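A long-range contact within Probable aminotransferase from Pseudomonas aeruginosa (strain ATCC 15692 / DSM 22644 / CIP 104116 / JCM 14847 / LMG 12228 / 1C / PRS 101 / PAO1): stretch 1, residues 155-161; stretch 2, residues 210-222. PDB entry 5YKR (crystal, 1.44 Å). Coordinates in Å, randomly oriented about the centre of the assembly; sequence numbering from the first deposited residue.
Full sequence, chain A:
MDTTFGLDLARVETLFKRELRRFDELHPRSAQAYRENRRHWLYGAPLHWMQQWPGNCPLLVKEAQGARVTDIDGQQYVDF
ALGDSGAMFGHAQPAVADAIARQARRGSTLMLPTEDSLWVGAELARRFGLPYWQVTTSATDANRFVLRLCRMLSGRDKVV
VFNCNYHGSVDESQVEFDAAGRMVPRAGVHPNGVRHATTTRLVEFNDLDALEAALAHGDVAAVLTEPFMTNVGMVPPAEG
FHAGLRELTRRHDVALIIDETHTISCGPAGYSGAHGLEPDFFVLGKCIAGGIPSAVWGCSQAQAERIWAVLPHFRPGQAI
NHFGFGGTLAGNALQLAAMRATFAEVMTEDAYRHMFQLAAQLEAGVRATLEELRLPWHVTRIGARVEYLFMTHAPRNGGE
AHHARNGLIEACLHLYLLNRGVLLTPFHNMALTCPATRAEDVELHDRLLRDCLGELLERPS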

# COMPACT_ATOMS: atom_id res chain seq x y z
N GLY A 155 2.04 -25.65 0.34
CA GLY A 155 2.14 -26.24 1.68
C GLY A 155 3.49 -26.13 2.31
O GLY A 155 3.71 -26.78 3.37
N ARG A 156 4.38 -25.32 1.72
CA ARG A 156 5.73 -25.11 2.23
C ARG A 156 5.83 -23.68 2.79
O ARG A 156 5.15 -22.77 2.30
N ASP A 157 6.70 -23.48 3.80
CA ASP A 157 6.75 -22.20 4.51
C ASP A 157 7.91 -21.27 4.21
O ASP A 157 7.83 -20.12 4.56
N LYS A 158 8.96 -21.73 3.56
CA LYS A 158 10.15 -20.90 3.38
C LYS A 158 10.18 -20.19 2.03
O LYS A 158 9.69 -20.72 1.06
N VAL A 159 10.74 -19.00 2.03
CA VAL A 159 11.02 -18.26 0.81
C VAL A 159 12.54 -18.15 0.71
O VAL A 159 13.20 -17.85 1.72
N VAL A 160 13.07 -18.31 -0.49
CA VAL A 160 14.46 -17.97 -0.77
C VAL A 160 14.51 -16.53 -1.27
O VAL A 160 13.82 -16.16 -2.24
N VAL A 161 15.39 -15.76 -0.64
CA VAL A 161 15.79 -14.46 -1.11
C VAL A 161 17.33 -14.44 -1.22
O VAL A 161 18.03 -15.33 -0.71
N ALA A 210 24.70 -23.27 -4.13
CA ALA A 210 24.03 -22.87 -2.88
C ALA A 210 22.52 -22.87 -3.04
O ALA A 210 21.80 -23.25 -2.13
N LEU A 211 22.04 -22.43 -4.22
CA LEU A 211 20.60 -22.45 -4.45
C LEU A 211 20.06 -23.89 -4.45
O LEU A 211 19.04 -24.16 -3.83
N GLU A 212 20.79 -24.81 -5.09
CA GLU A 212 20.41 -26.22 -5.07
C GLU A 212 20.31 -26.76 -3.64
O GLU A 212 19.32 -27.42 -3.27
N ALA A 213 21.34 -26.46 -2.85
CA ALA A 213 21.35 -26.93 -1.46
C ALA A 213 20.15 -26.40 -0.65
O ALA A 213 19.53 -27.11 0.15
N ALA A 214 19.80 -25.14 -0.89
CA ALA A 214 18.63 -24.56 -0.22
C ALA A 214 17.31 -25.22 -0.62
O ALA A 214 16.50 -25.58 0.21
N LEU A 215 17.10 -25.37 -1.94
CA LEU A 215 15.84 -25.94 -2.43
C LEU A 215 15.67 -27.42 -2.09
O LEU A 215 14.55 -27.90 -1.91
N ALA A 216 16.80 -28.13 -1.95
CA ALA A 216 16.76 -29.57 -1.70
C ALA A 216 16.12 -29.94 -0.37
O ALA A 216 15.71 -31.08 -0.16
N HIS A 217 16.03 -28.99 0.56
CA HIS A 217 15.33 -29.26 1.83
C HIS A 217 13.85 -29.57 1.63
O HIS A 217 13.22 -30.14 2.52
N GLY A 218 13.27 -29.14 0.51
CA GLY A 218 11.88 -29.51 0.25
C GLY A 218 10.87 -28.61 0.90
O GLY A 218 9.68 -28.91 0.86
N ASP A 219 11.31 -27.50 1.51
CA ASP A 219 10.45 -26.63 2.30
C ASP A 219 10.36 -25.21 1.73
O ASP A 219 9.89 -24.30 2.45
N VAL A 220 10.75 -25.03 0.47
CA VAL A 220 10.78 -23.70 -0.15
C VAL A 220 9.54 -23.54 -1.06
O VAL A 220 9.37 -24.26 -2.03
N ALA A 221 8.70 -22.57 -0.73
CA ALA A 221 7.53 -22.25 -1.52
C ALA A 221 7.90 -21.45 -2.78
O ALA A 221 7.25 -21.61 -3.84
N ALA A 222 8.86 -20.56 -2.67
CA ALA A 222 9.20 -19.65 -3.77
C ALA A 222 10.64 -19.13 -3.64
O ALA A 222 11.15 -19.02 -2.52

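The apolar centre of this contact is V160, a buried strand residue whose CA-to-CB bond points toward the other stretch. With chi1 at 165° (t), both of its methyl groups find hydrocarbon partners. V160 CG1 lies 4.0 Å from L211 CD1, while V160 CG2 is 3.8 Å from V220 CG1, 4.0 Å from L215 CD2 and 4.3 Å from A214 CB. A compact, branched valine suits this place: it favours extended backbone angles and offers two methyls close to the main chain.

The helix answers with residues of different reach. A214 points toward the strand, and its single methyl fills its place without further length. L211 (chi1 t, chi2 p) and L215 (chi1 m, chi2 t) leave their backbone sideways, yet the ends of their longer side chains come nearer and reach V160. V220, with chi1 at 177° (t), completes the cluster from the neighbouring strand.

K158 and V220 pair as a parallel bridge, though the strand axes diverge by 61°. V160 N donates to A222 O at 2.9 Å, and A221 N donates to K158 O at 2.8 Å. A221 puts its methyl beside R156, with A221 CB 3.6 Å from R156 O and 4.2 Å from R156 CB.

K158 opens the polar edge. Its CB lies on the same face of the sheet as that of V220, with K158 CB 4.5 Å from V220 CG2, so the aliphatic base borders the apolar region while the chain (chi1 m, chi2 and chi3 t) carries its ammonium outward. There K158 NZ forms a salt bridge with D219 OD2 at 3.1 Å. D219 uses chi1 p to bring its carboxylate nearer, although its CA-to-CB bond points sideways. Its main chain helps as well: K158 N donates to D219 O at 2.9 Å.

R156 points toward the second stretch at another part of this edge. Its chi1 m and chi2 t extend the chain, and an off-well chi3 of -138° helps set the guanidinium, which meets V220 O near its plane: R156 NH1 donates to V220 O at 2.9 Å, nearly straight at 165°. On the way, R156 CD passes 3.4 Å from G218 O. Arginine suits this place because its methylenes carry it past the G218 carbonyl and its end can donate to a backbone oxygen. G218 itself, at positive phi, adopts angles at which a CB would jam against the preceding carbonyl, a position that calls for glycine.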

# COMPACT_ATOMS: atom_id res chain seq x y z
CB ARG A 156 6.70 -25.26 1.09
CG ARG A 156 6.73 -26.69 0.53
CD ARG A 156 7.59 -26.67 -0.72
NE ARG A 156 7.03 -27.44 -1.76
CZ ARG A 156 7.30 -27.29 -3.06
NH1 ARG A 156 8.13 -26.36 -3.51
NH2 ARG A 156 6.69 -28.08 -3.93
CB ASP A 157 6.78 -22.44 6.03
CG ASP A 157 5.42 -22.83 6.60
OD1 ASP A 157 4.35 -22.52 6.01
OD2 ASP A 157 5.44 -23.50 7.65
CB LYS A 158 11.46 -21.66 3.64
CG LYS A 158 11.34 -22.25 5.03
CD LYS A 158 12.60 -22.50 5.71
CE LYS A 158 12.26 -23.07 7.06
NZ LYS A 158 13.32 -23.93 7.24
CB VAL A 159 10.36 -16.85 0.79
CG1 VAL A 159 10.84 -15.92 1.89
CG2 VAL A 159 10.65 -16.11 -0.47
CB VAL A 160 15.09 -18.92 -1.83
CG1 VAL A 160 16.41 -18.35 -2.38
CG2 VAL A 160 15.34 -20.32 -1.18
CB VAL A 161 15.26 -13.30 -0.29
CG1 VAL A 161 13.74 -13.29 -0.28
CG2 VAL A 161 15.81 -13.34 1.13
CB ALA A 210 24.51 -21.51 -2.42
CB LEU A 211 20.26 -21.76 -5.77
CG LEU A 211 18.78 -21.70 -6.07
CD1 LEU A 211 18.02 -20.89 -5.03
CD2 LEU A 211 18.64 -21.05 -7.44
CB GLU A 212 21.39 -27.03 -5.92
CG GLU A 212 21.27 -28.53 -5.81
CD GLU A 212 19.97 -29.13 -6.23
OE1 GLU A 212 19.57 -28.77 -7.33
OE2 GLU A 212 19.36 -30.00 -5.49
CB ALA A 213 22.65 -26.59 -0.76
CB ALA A 214 18.56 -23.06 -0.49
CB LEU A 215 15.71 -25.76 -3.94
CG LEU A 215 15.77 -24.33 -4.45
CD1 LEU A 215 15.51 -24.31 -5.96
CD2 LEU A 215 14.83 -23.40 -3.72
CB ALA A 216 18.18 -30.18 -1.79
CB HIS A 217 15.50 -28.14 2.85
CG HIS A 217 16.91 -27.89 3.21
ND1 HIS A 217 17.63 -28.69 4.08
CD2 HIS A 217 17.79 -26.99 2.71
CE1 HIS A 217 18.86 -28.21 4.16
NE2 HIS A 217 18.99 -27.19 3.35
CB ASP A 219 10.88 -26.54 3.77
CG ASP A 219 12.29 -26.06 3.97
OD1 ASP A 219 12.98 -25.67 3.02
OD2 ASP A 219 12.73 -26.09 5.14
CB VAL A 220 12.06 -23.47 -0.94
CG1 VAL A 220 12.00 -22.11 -1.63
CG2 VAL A 220 13.27 -23.54 0.02
CB ALA A 221 6.55 -21.46 -0.69
CB ALA A 222 8.24 -18.48 -3.79